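Side-chain contacts in mandelate racemase/muconate lactonizing enzyme family protein (PDB 3T9P), which has no assigned substrate but, as an enolase superfamily member, probably starts its reaction by removing a proton next to a carboxylate: residues D59-I64 with L100-T105; G106-L111 with G285-T290; E152-L157 with T164-R169; T191-L196 with I200-D205. One frame throughout, in Å; residues are numbered along the deposited sequence.

In the fold
From the N terminus, contact 1 closes first: helix 58-73 meets helix 98-119 across a loop of 35 residues, within the N-terminal domain. The same helix 98-119 then serves contact 2, whose partner, the start of helix 287-299, is 174 residues on and belongs to the barrel domain, so this contact joins the two domains. Within that long loop lie contacts 3 and 4, one after the other and without crossing. Each packs a helix on the strand that follows it, and their strands, 165-169 and 201-205, are parallel neighbours in the barrel sheet. Contacts 1 and 2 touch, as do 3 and 4; the two pairs lie on opposite sides of the chain's centre.

Contact 1: residues D59-I64 with L100-T105; sequences DITCTI and LRRAMT
Arg102 and Thr61 run roughly perpendicular to one another, and the arginine is worth following outward from its root. Its CB packs on the methyl of the threonine, Arg102 CB lying 3.8 Å from Thr61 CG2. The first torsion sets CG beside the backbone N (chi1 -82°), and from there the chain runs extended to NE, leaving the partner helix as it goes. Arg102 CD still passes 4.0 Å from Thr61 OG1, but the head group bonds elsewhere. NE hydrogen-bonds to Ser98 OG, one turn back in the same helix, and NH2 reaches the carbonyl O of Lys94 of the second subunit. NH1 keeps a tie to Thr61: a water in the guanidinium plane, at its edge, accepts a weak bond of 3.4 Å from Arg102 NH1 and sits 2.7 Å from Thr61 OG1. That hydroxyl also bonds Asn57 O.

The setting is the helical part of the N-terminal capping domain of the enolase superfamily, where segment 59-64 of helix 58-73 crosses segment 100-105 of helix 98-119 at -78°, their axes 8.6 Å apart. Thr61 lies over Ala103 at the crossing, their CA atoms being the nearest pair. With CG2 anti to the backbone N, the threonine methyl is pressed onto the other helix's backbone, Thr61 CG2 being 3.4 Å from Ala103 N. In return, Ala103 CB lies 3.6 Å from Thr61 O. One turn further on, Ile64 CG2 meets the same alanine methyl, 4.0 Å from Ala103 CB, while the side chain of Ile64 also packs on Tyr99 of the second subunit.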
# COMPACT_ATOMS: atom_id res chain seq x y z
N ASP A 59 -12.13 -5.91 -10.14
CA ASP A 59 -11.77 -5.65 -11.51
C ASP A 59 -10.42 -4.91 -11.60
O ASP A 59 -9.60 -5.30 -12.34
CB ASP A 59 -12.87 -4.88 -12.26
CG ASP A 59 -13.19 -3.54 -11.68
OD1 ASP A 59 -13.20 -3.38 -10.50
OD2 ASP A 59 -13.46 -2.64 -12.41
N ILE A 60 -10.22 -3.91 -10.77
CA ILE A 60 -8.90 -3.21 -10.80
C ILE A 60 -7.85 -4.21 -10.33
O ILE A 60 -6.74 -4.33 -10.90
CB ILE A 60 -8.98 -1.96 -9.90
CG1 ILE A 60 -10.04 -0.98 -10.48
CG2 ILE A 60 -7.50 -1.28 -9.82
CD1 ILE A 60 -10.25 0.30 -9.48
N THR A 61 -8.17 -4.91 -9.25
CA THR A 61 -7.22 -5.85 -8.74
C THR A 61 -6.81 -6.91 -9.80
O THR A 61 -5.65 -7.36 -9.86
CB THR A 61 -7.87 -6.55 -7.52
OG1 THR A 61 -8.11 -5.57 -6.50
CG2 THR A 61 -6.89 -7.62 -6.95
N CYS A 62 -7.76 -7.34 -10.66
CA CYS A 62 -7.41 -8.38 -11.70
C CYS A 62 -6.58 -7.78 -12.84
O CYS A 62 -5.67 -8.42 -13.34
CB CYS A 62 -8.71 -9.12 -12.24
SG CYS A 62 -9.38 -10.35 -11.00
N THR A 63 -6.77 -6.52 -13.14
CA THR A 63 -5.90 -5.85 -14.07
C THR A 63 -4.46 -5.83 -13.51
O THR A 63 -3.53 -6.11 -14.18
CB THR A 63 -6.36 -4.41 -14.28
OG1 THR A 63 -7.65 -4.38 -14.88
CG2 THR A 63 -5.35 -3.65 -15.12
N ILE A 64 -4.36 -5.53 -12.23
CA ILE A 64 -3.11 -5.54 -11.51
C ILE A 64 -2.48 -6.95 -11.46
O ILE A 64 -1.31 -7.08 -11.60
CB ILE A 64 -3.27 -4.97 -10.10
CG1 ILE A 64 -3.58 -3.49 -10.17
CG2 ILE A 64 -2.04 -5.28 -9.25
CD1 ILE A 64 -3.88 -2.84 -8.93
N LEU A 100 -1.43 -4.58 -4.51
CA LEU A 100 -0.56 -5.67 -4.91
C LEU A 100 -0.89 -6.95 -4.11
O LEU A 100 -0.87 -8.00 -4.63
CB LEU A 100 0.90 -5.31 -4.72
CG LEU A 100 2.02 -6.21 -5.27
CD1 LEU A 100 2.15 -6.21 -6.71
CD2 LEU A 100 3.34 -5.98 -4.62
N ARG A 101 -1.12 -6.78 -2.83
CA ARG A 101 -1.49 -7.86 -1.94
C ARG A 101 -2.85 -8.52 -2.27
O ARG A 101 -2.99 -9.71 -2.28
CB ARG A 101 -1.45 -7.40 -0.51
CG ARG A 101 -0.09 -6.83 -0.02
CD ARG A 101 1.14 -7.44 -0.56
NE ARG A 101 2.41 -6.98 0.01
CZ ARG A 101 3.53 -7.66 -0.07
NH1 ARG A 101 3.53 -8.79 -0.67
NH2 ARG A 101 4.65 -7.22 0.45
N ARG A 102 -3.79 -7.67 -2.61
CA ARG A 102 -5.13 -8.09 -2.95
C ARG A 102 -5.01 -9.01 -4.17
O ARG A 102 -5.62 -10.04 -4.21
CB ARG A 102 -5.97 -6.86 -3.33
CG ARG A 102 -6.58 -6.03 -2.19
CD ARG A 102 -7.31 -4.81 -2.66
NE ARG A 102 -7.78 -3.99 -1.56
CZ ARG A 102 -9.02 -3.94 -1.10
NH1 ARG A 102 -9.99 -4.58 -1.71
NH2 ARG A 102 -9.27 -3.21 -0.04
N ALA A 103 -4.17 -8.63 -5.11
CA ALA A 103 -3.93 -9.43 -6.29
C ALA A 103 -3.14 -10.75 -6.04
O ALA A 103 -3.51 -11.80 -6.51
CB ALA A 103 -3.32 -8.62 -7.37
N MET A 104 -2.10 -10.60 -5.24
CA MET A 104 -1.20 -11.75 -4.82
C MET A 104 -2.00 -12.87 -4.18
O MET A 104 -1.67 -14.04 -4.36
CB MET A 104 -0.11 -11.23 -3.87
CG MET A 104 0.85 -12.33 -3.39
SD MET A 104 2.25 -11.54 -2.45
CE MET A 104 3.12 -10.94 -3.91
N THR A 105 -3.02 -12.52 -3.42
CA THR A 105 -3.87 -13.51 -2.78
C THR A 105 -4.44 -14.50 -3.82
O THR A 105 -4.59 -15.66 -3.47
CB THR A 105 -5.04 -12.83 -2.01
OG1 THR A 105 -4.47 -12.00 -0.99
CG2 THR A 105 -6.05 -13.79 -1.46
O HOH W 1 -9.74 -6.44 -4.53

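Contact 2: residues G106-L111 with G285-T290; sequences GLDTAL and GGMHRT
Asp108 uses its two carboxylate oxygens to hold the first two amides of helix 287-299. The shorter bond, Met287 N to Asp108 OD2, is 2.7 Å and nearly straight, though the donor stands well above the carboxylate plane. His288 N gives a longer one, 3.2 Å to Asp108 OD1, on the syn side but tilted out of the carboxylate plane, the bond almost straight (175°). CG lies anti to the backbone N (chi1 171°), which carries the carboxylate across to the helix start. There the N-cap residue is Gly286, with no side chain to do this work; a CB on it would clash with Asp108 CB.

A water donates to Gly285 O and, weakly, to Asp108 OD1, and accepts from Arg289 N, so a third early amide is also satisfied. OD1 takes a further weak bond from Trp112 NE1. Gly286 O accepts from both Thr290 N and Thr290 OG1, the latter at 2.8 Å. Replacing Asp108 by an alanine is likely to cost the amides of Met287 and His288 their carboxylate acceptors at the start of the helix. The aspartate reaches from helix 98-119 of the N-terminal domain to the barrel domain, with helix 82-91 packed beside it and helix 313-322 touching Met287.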
# COMPACT_ATOMS: atom_id res chain seq x y z
N GLY A 106 -4.79 -14.02 -5.00
CA GLY A 106 -5.43 -14.86 -6.03
C GLY A 106 -4.42 -15.94 -6.48
O GLY A 106 -4.77 -17.13 -6.65
N LEU A 107 -3.16 -15.53 -6.65
CA LEU A 107 -2.07 -16.52 -6.92
C LEU A 107 -1.86 -17.53 -5.76
O LEU A 107 -1.86 -18.74 -5.97
CB LEU A 107 -0.72 -15.84 -7.24
CG LEU A 107 0.53 -16.79 -7.50
CD1 LEU A 107 0.44 -17.56 -8.88
CD2 LEU A 107 1.73 -15.91 -7.66
N ASP A 108 -1.67 -17.05 -4.54
CA ASP A 108 -1.44 -17.95 -3.41
C ASP A 108 -2.60 -18.93 -3.22
O ASP A 108 -2.36 -20.18 -3.08
CB ASP A 108 -1.25 -17.07 -2.13
CG ASP A 108 -1.22 -17.89 -0.86
OD1 ASP A 108 -0.12 -18.07 -0.27
OD2 ASP A 108 -2.33 -18.31 -0.43
N THR A 109 -3.82 -18.43 -3.18
CA THR A 109 -4.98 -19.32 -2.89
C THR A 109 -5.24 -20.35 -4.00
O THR A 109 -5.64 -21.45 -3.72
CB THR A 109 -6.30 -18.53 -2.61
OG1 THR A 109 -6.46 -17.54 -3.63
CG2 THR A 109 -6.22 -17.78 -1.25
N ALA A 110 -4.99 -20.00 -5.26
CA ALA A 110 -5.20 -20.96 -6.35
C ALA A 110 -4.15 -22.06 -6.20
O ALA A 110 -4.42 -23.21 -6.46
CB ALA A 110 -4.99 -20.22 -7.72
N LEU A 111 -2.92 -21.69 -5.83
CA LEU A 111 -1.87 -22.71 -5.72
C LEU A 111 -2.09 -23.66 -4.53
O LEU A 111 -1.75 -24.86 -4.61
CB LEU A 111 -0.49 -22.04 -5.64
CG LEU A 111 -0.01 -21.36 -6.93
CD1 LEU A 111 1.25 -20.54 -6.60
CD2 LEU A 111 0.29 -22.38 -8.06
N GLY A 285 -2.45 -10.87 1.19
CA GLY A 285 -1.67 -11.48 0.10
C GLY A 285 -1.69 -13.00 0.11
O GLY A 285 -0.91 -13.63 -0.61
N GLY A 286 -2.45 -13.63 1.04
CA GLY A 286 -2.78 -15.07 0.89
C GLY A 286 -2.29 -15.83 2.13
O GLY A 286 -1.99 -15.23 3.16
N MET A 287 -2.24 -17.16 2.04
CA MET A 287 -2.01 -17.99 3.27
C MET A 287 -0.56 -17.89 3.79
O MET A 287 -0.32 -17.80 4.99
CB MET A 287 -2.36 -19.45 2.95
CG MET A 287 -3.83 -19.56 2.42
SD MET A 287 -5.11 -19.31 3.76
CE MET A 287 -4.97 -20.78 4.72
N HIS A 288 0.41 -17.95 2.89
CA HIS A 288 1.81 -17.89 3.36
C HIS A 288 2.00 -16.61 4.13
O HIS A 288 2.60 -16.62 5.18
CB HIS A 288 2.79 -17.89 2.14
CG HIS A 288 3.15 -19.27 1.65
ND1 HIS A 288 3.72 -20.23 2.46
CD2 HIS A 288 3.09 -19.81 0.41
CE1 HIS A 288 3.92 -21.34 1.76
NE2 HIS A 288 3.57 -21.11 0.49
N ARG A 289 1.53 -15.48 3.61
CA ARG A 289 1.76 -14.22 4.28
C ARG A 289 0.97 -14.13 5.57
O ARG A 289 1.51 -13.63 6.55
CB ARG A 289 1.48 -13.04 3.35
CG ARG A 289 2.53 -12.95 2.20
CD ARG A 289 2.25 -11.66 1.30
NE ARG A 289 2.17 -10.38 2.05
CZ ARG A 289 3.22 -9.74 2.54
NH1 ARG A 289 4.47 -10.26 2.32
NH2 ARG A 289 3.07 -8.58 3.20
N THR A 290 -0.26 -14.67 5.59
CA THR A 290 -1.03 -14.63 6.85
C THR A 290 -0.31 -15.49 7.97
O THR A 290 -0.21 -15.08 9.13
CB THR A 290 -2.48 -15.11 6.58
OG1 THR A 290 -3.00 -14.21 5.60
CG2 THR A 290 -3.37 -14.98 7.88
O HOH W 2 0.52 -15.51 0.91

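Contact 3: residues E152-L157 with T164-R169; sequences ERFCRL and TAFKWR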
# COMPACT_ATOMS: atom_id res chain seq x y z
N GLU A 152 -33.00 -8.27 17.70
CA GLU A 152 -33.94 -9.25 17.24
C GLU A 152 -33.33 -10.20 16.24
O GLU A 152 -33.55 -11.38 16.35
CB GLU A 152 -35.24 -8.66 16.68
CG GLU A 152 -36.38 -9.71 16.62
CD GLU A 152 -36.39 -10.77 17.81
OE1 GLU A 152 -36.62 -10.41 18.99
OE2 GLU A 152 -36.17 -11.98 17.55
N ARG A 153 -32.55 -9.70 15.29
CA ARG A 153 -32.04 -10.67 14.34
C ARG A 153 -31.01 -11.56 15.05
O ARG A 153 -30.91 -12.72 14.71
CB ARG A 153 -31.54 -10.04 13.04
CG ARG A 153 -30.28 -9.23 13.12
CD ARG A 153 -29.82 -8.88 11.69
NE ARG A 153 -28.64 -7.99 11.74
CZ ARG A 153 -27.92 -7.67 10.68
NH1 ARG A 153 -28.19 -8.19 9.47
NH2 ARG A 153 -26.88 -6.81 10.82
N PHE A 154 -30.26 -11.01 16.00
CA PHE A 154 -29.26 -11.78 16.75
C PHE A 154 -29.96 -12.88 17.58
O PHE A 154 -29.49 -14.05 17.61
CB PHE A 154 -28.48 -10.86 17.66
CG PHE A 154 -27.27 -10.19 17.01
CD1 PHE A 154 -26.95 -10.40 15.64
CD2 PHE A 154 -26.43 -9.39 17.77
CE1 PHE A 154 -25.81 -9.82 15.10
CE2 PHE A 154 -25.29 -8.72 17.19
CZ PHE A 154 -24.98 -8.93 15.86
N CYS A 155 -31.07 -12.53 18.25
CA CYS A 155 -31.83 -13.55 19.00
C CYS A 155 -32.22 -14.76 18.19
O CYS A 155 -32.06 -15.89 18.67
CB CYS A 155 -33.04 -12.91 19.74
SG CYS A 155 -32.43 -12.03 21.16
N ARG A 156 -32.70 -14.51 16.97
CA ARG A 156 -33.14 -15.53 16.03
C ARG A 156 -31.91 -16.40 15.61
O ARG A 156 -32.03 -17.63 15.56
CB ARG A 156 -33.81 -14.91 14.78
CG ARG A 156 -35.25 -14.37 15.04
CD ARG A 156 -35.82 -13.42 13.91
NE ARG A 156 -35.70 -13.94 12.52
CZ ARG A 156 -35.02 -13.37 11.50
NH1 ARG A 156 -34.34 -12.22 11.65
NH2 ARG A 156 -35.02 -13.98 10.31
N LEU A 157 -30.75 -15.76 15.36
CA LEU A 157 -29.58 -16.53 14.94
C LEU A 157 -29.09 -17.38 16.11
O LEU A 157 -28.68 -18.52 15.89
CB LEU A 157 -28.42 -15.55 14.59
CG LEU A 157 -28.63 -14.93 13.22
CD1 LEU A 157 -27.91 -13.52 13.08
CD2 LEU A 157 -28.19 -16.03 12.17
N THR A 164 -22.97 -18.72 19.65
CA THR A 164 -22.89 -18.30 21.03
C THR A 164 -21.89 -17.14 21.18
O THR A 164 -21.46 -16.79 22.28
CB THR A 164 -22.48 -19.45 22.03
OG1 THR A 164 -21.28 -20.04 21.55
CG2 THR A 164 -23.56 -20.58 22.14
N ALA A 165 -21.60 -16.46 20.07
CA ALA A 165 -20.76 -15.29 20.13
C ALA A 165 -21.29 -14.36 18.99
O ALA A 165 -21.70 -14.88 17.93
CB ALA A 165 -19.27 -15.66 19.82
N PHE A 166 -21.25 -13.06 19.24
CA PHE A 166 -21.85 -12.05 18.31
C PHE A 166 -21.03 -10.77 18.31
O PHE A 166 -20.63 -10.32 19.35
CB PHE A 166 -23.28 -11.68 18.83
CG PHE A 166 -24.24 -12.81 18.67
CD1 PHE A 166 -24.29 -13.80 19.65
CD2 PHE A 166 -25.11 -12.89 17.53
CE1 PHE A 166 -25.20 -14.88 19.51
CE2 PHE A 166 -26.02 -14.00 17.35
CZ PHE A 166 -26.02 -15.02 18.34
N LYS A 167 -20.84 -10.15 17.13
CA LYS A 167 -20.15 -8.88 17.04
C LYS A 167 -21.07 -7.89 16.30
O LYS A 167 -21.66 -8.25 15.30
CB LYS A 167 -18.89 -9.03 16.17
CG LYS A 167 -18.09 -7.64 16.17
CD LYS A 167 -16.66 -7.94 15.59
CE LYS A 167 -16.64 -7.75 14.08
NZ LYS A 167 -15.22 -8.02 13.64
N TRP A 168 -21.16 -6.70 16.85
CA TRP A 168 -21.85 -5.56 16.23
C TRP A 168 -20.99 -4.28 16.28
O TRP A 168 -19.79 -4.31 16.65
CB TRP A 168 -23.24 -5.40 16.94
CG TRP A 168 -23.33 -5.06 18.37
CD1 TRP A 168 -23.66 -3.82 18.89
CD2 TRP A 168 -23.09 -5.93 19.51
NE1 TRP A 168 -23.74 -3.91 20.27
CE2 TRP A 168 -23.40 -5.20 20.66
CE3 TRP A 168 -22.79 -7.32 19.66
CZ2 TRP A 168 -23.27 -5.73 21.95
CZ3 TRP A 168 -22.70 -7.87 20.91
CH2 TRP A 168 -23.02 -7.07 22.08
N ARG A 169 -21.59 -3.17 15.82
CA ARG A 169 -20.82 -1.95 15.57
C ARG A 169 -21.13 -0.86 16.52
O ARG A 169 -22.30 -0.67 16.91
CB ARG A 169 -21.06 -1.37 14.17
CG ARG A 169 -20.87 -2.39 13.02
CD ARG A 169 -19.43 -2.79 12.80
NE ARG A 169 -19.32 -4.14 12.26
CZ ARG A 169 -18.20 -4.72 11.87
NH1 ARG A 169 -18.24 -6.01 11.50
NH2 ARG A 169 -17.04 -4.03 11.86
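Phe154 and Phe166 point past one another, roughly head to root, their planes inclined at 48° and their centroids 4.9 Å apart, so the pair is neither a stack nor edge-to-face. One corner of the Phe166 ring presses down on a face of the other, Phe166 CD2 standing 3.5 Å from Phe154 CG. Over that ring too lies Phe166 CB, a CH-pi contact at 4.3 Å from the Phe154 centroid. The rim of Phe154 is occupied as well: Phe154 CZ points at the strand backbone, 3.4 Å from Lys167 O, near the ring plane. Beside it, Phe154 CE2 meets Trp168 CE3 at 3.8 Å. Trp168 has its CG flanked by both backbone N and C (chi1 63°), which swings its indole against this rim. Leu157, one turn along the helix, sets its CB 4.0 Å from Phe166 CE2, in the plane of that ring.

Helix segment 152-157 runs nearly antiparallel to strand 165-169 (159°), as a beta-alpha-beta unit of the barrel requires. Lys167 points away from the helix, and its NZ bonds Tyr137 and Glu231. A serine at Phe154 would probably strip Phe166 and Trp168 of their shared neighbour and open a gap between helix and strand. With no hydrogen bond across it, the helix is held to the strand here by aromatic and apolar packing, reinforced by Val192 and Leu196 from the next helix.

Contact 4: residues T191-L196 with I200-D205; sequences TVSRAL and IEKLVD
The chain turns back within three residues between Leu196 and Ile200, whose CA atoms are 6.7 Å apart, and farther from the turn Ser193 CA and Lys202 CA are 7.3 Å apart. Leu196 carries the apolar part. Its CD1 branch reaches two residues of the other segment: Leu196 CD1 is 4.0 Å from Ile200 CG2, the two side chains lying nearly perpendicular, and equally far from Lys202 CG, the leucine and lysine pointing past one another. The CG1 branch of Ile200 touches the end of the helix, Ile200 CG1 lying 3.6 Å from Leu196 O. That carbonyl has its polar partner in Arg158 NH1, on the neighbouring helix.

Lys202 runs on past Leu196 to the serine. With bends at chi3 and chi4, both off the usual staggered values, the end of the lysine, CD and CE as well as NZ, lies alongside the hydroxyl, Lys202 CE 3.6 Å from Ser193 OG. With OG anti to the backbone N (chi1 176°), the hydroxyl is turned to where it bonds Asn225 O. The same carbonyl takes a weak bond from Lys202 NZ, so both polar ends converge on one acceptor.

Phe166, from the adjacent strand, packs on both Leu196 and Ile200. A helix returning through a short three-residue connection to a strand parallel to the one before it, here 165-169, 184-196 and 201-205, is the right-handed beta-alpha-beta crossover from which the barrel domain of the enolase superfamily is built.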
# COMPACT_ATOMS: atom_id res chain seq x y z
N THR A 191 -28.57 -2.58 24.84
CA THR A 191 -29.71 -3.27 24.24
C THR A 191 -29.42 -4.64 23.64
O THR A 191 -30.24 -5.56 23.77
CB THR A 191 -30.40 -2.31 23.12
OG1 THR A 191 -30.75 -1.11 23.77
CG2 THR A 191 -31.57 -2.94 22.44
N VAL A 192 -28.36 -4.75 22.85
CA VAL A 192 -28.04 -6.02 22.19
C VAL A 192 -27.55 -7.03 23.28
O VAL A 192 -27.96 -8.21 23.31
CB VAL A 192 -26.99 -5.79 21.05
CG1 VAL A 192 -26.53 -7.13 20.45
CG2 VAL A 192 -27.63 -4.97 19.96
N SER A 193 -26.73 -6.54 24.18
CA SER A 193 -26.15 -7.38 25.21
C SER A 193 -27.25 -7.98 26.14
O SER A 193 -27.24 -9.22 26.38
CB SER A 193 -25.20 -6.55 26.07
OG SER A 193 -24.71 -7.35 27.15
N ARG A 194 -28.21 -7.16 26.61
CA ARG A 194 -29.29 -7.72 27.46
C ARG A 194 -30.17 -8.61 26.63
O ARG A 194 -30.57 -9.62 27.14
CB ARG A 194 -30.07 -6.64 28.23
CG ARG A 194 -29.19 -5.68 29.17
CD ARG A 194 -29.99 -4.45 29.74
NE ARG A 194 -30.93 -4.93 30.76
CZ ARG A 194 -32.20 -5.32 30.55
NH1 ARG A 194 -32.75 -5.22 29.34
NH2 ARG A 194 -32.95 -5.77 31.55
N ALA A 195 -30.46 -8.33 25.35
CA ALA A 195 -31.29 -9.27 24.58
C ALA A 195 -30.56 -10.62 24.46
O ALA A 195 -31.19 -11.65 24.57
CB ALA A 195 -31.62 -8.76 23.16
N LEU A 196 -29.21 -10.59 24.25
CA LEU A 196 -28.50 -11.85 23.91
C LEU A 196 -28.44 -12.69 25.19
O LEU A 196 -28.51 -13.93 25.12
CB LEU A 196 -27.08 -11.56 23.45
CG LEU A 196 -26.90 -11.13 21.99
CD1 LEU A 196 -25.41 -10.80 21.75
CD2 LEU A 196 -27.38 -12.27 21.04
N ILE A 200 -23.24 -15.81 26.60
CA ILE A 200 -22.97 -15.45 25.15
C ILE A 200 -21.74 -14.55 25.14
O ILE A 200 -21.75 -13.62 25.89
CB ILE A 200 -24.17 -14.70 24.56
CG1 ILE A 200 -25.39 -15.65 24.61
CG2 ILE A 200 -23.96 -14.29 23.07
CD1 ILE A 200 -25.53 -16.89 23.61
N GLU A 201 -20.70 -14.81 24.31
CA GLU A 201 -19.55 -13.91 24.21
C GLU A 201 -20.00 -12.76 23.26
O GLU A 201 -20.76 -13.02 22.30
CB GLU A 201 -18.33 -14.67 23.65
CG GLU A 201 -17.67 -15.41 24.88
CD GLU A 201 -16.74 -16.52 24.53
OE1 GLU A 201 -16.97 -17.20 23.52
OE2 GLU A 201 -15.77 -16.75 25.27
N LYS A 202 -19.47 -11.57 23.53
CA LYS A 202 -19.88 -10.35 22.80
C LYS A 202 -18.67 -9.59 22.34
O LYS A 202 -17.70 -9.47 23.08
CB LYS A 202 -20.76 -9.52 23.75
CG LYS A 202 -22.11 -10.36 24.03
CD LYS A 202 -22.80 -9.62 25.20
CE LYS A 202 -23.45 -10.53 26.20
NZ LYS A 202 -22.63 -10.25 27.46
N LEU A 203 -18.76 -9.05 21.12
CA LEU A 203 -17.64 -8.39 20.51
C LEU A 203 -18.25 -7.13 19.92
O LEU A 203 -19.41 -7.12 19.48
CB LEU A 203 -17.10 -9.24 19.33
CG LEU A 203 -16.50 -10.61 19.61
CD1 LEU A 203 -17.57 -11.71 19.79
CD2 LEU A 203 -15.54 -11.07 18.48
N VAL A 204 -17.50 -6.06 19.87
CA VAL A 204 -17.87 -4.89 19.05
C VAL A 204 -16.67 -4.33 18.28
O VAL A 204 -15.57 -4.60 18.64
CB VAL A 204 -18.61 -3.78 19.78
CG1 VAL A 204 -19.83 -4.28 20.46
CG2 VAL A 204 -17.72 -3.07 20.64
N ASP A 205 -16.96 -3.60 17.20
CA ASP A 205 -15.95 -2.99 16.39
C ASP A 205 -16.25 -1.52 16.26
O ASP A 205 -17.35 -1.13 15.92
CB ASP A 205 -15.86 -3.72 15.03
CG ASP A 205 -14.67 -3.33 14.19
OD1 ASP A 205 -14.00 -2.34 14.39
OD2 ASP A 205 -14.44 -4.10 13.29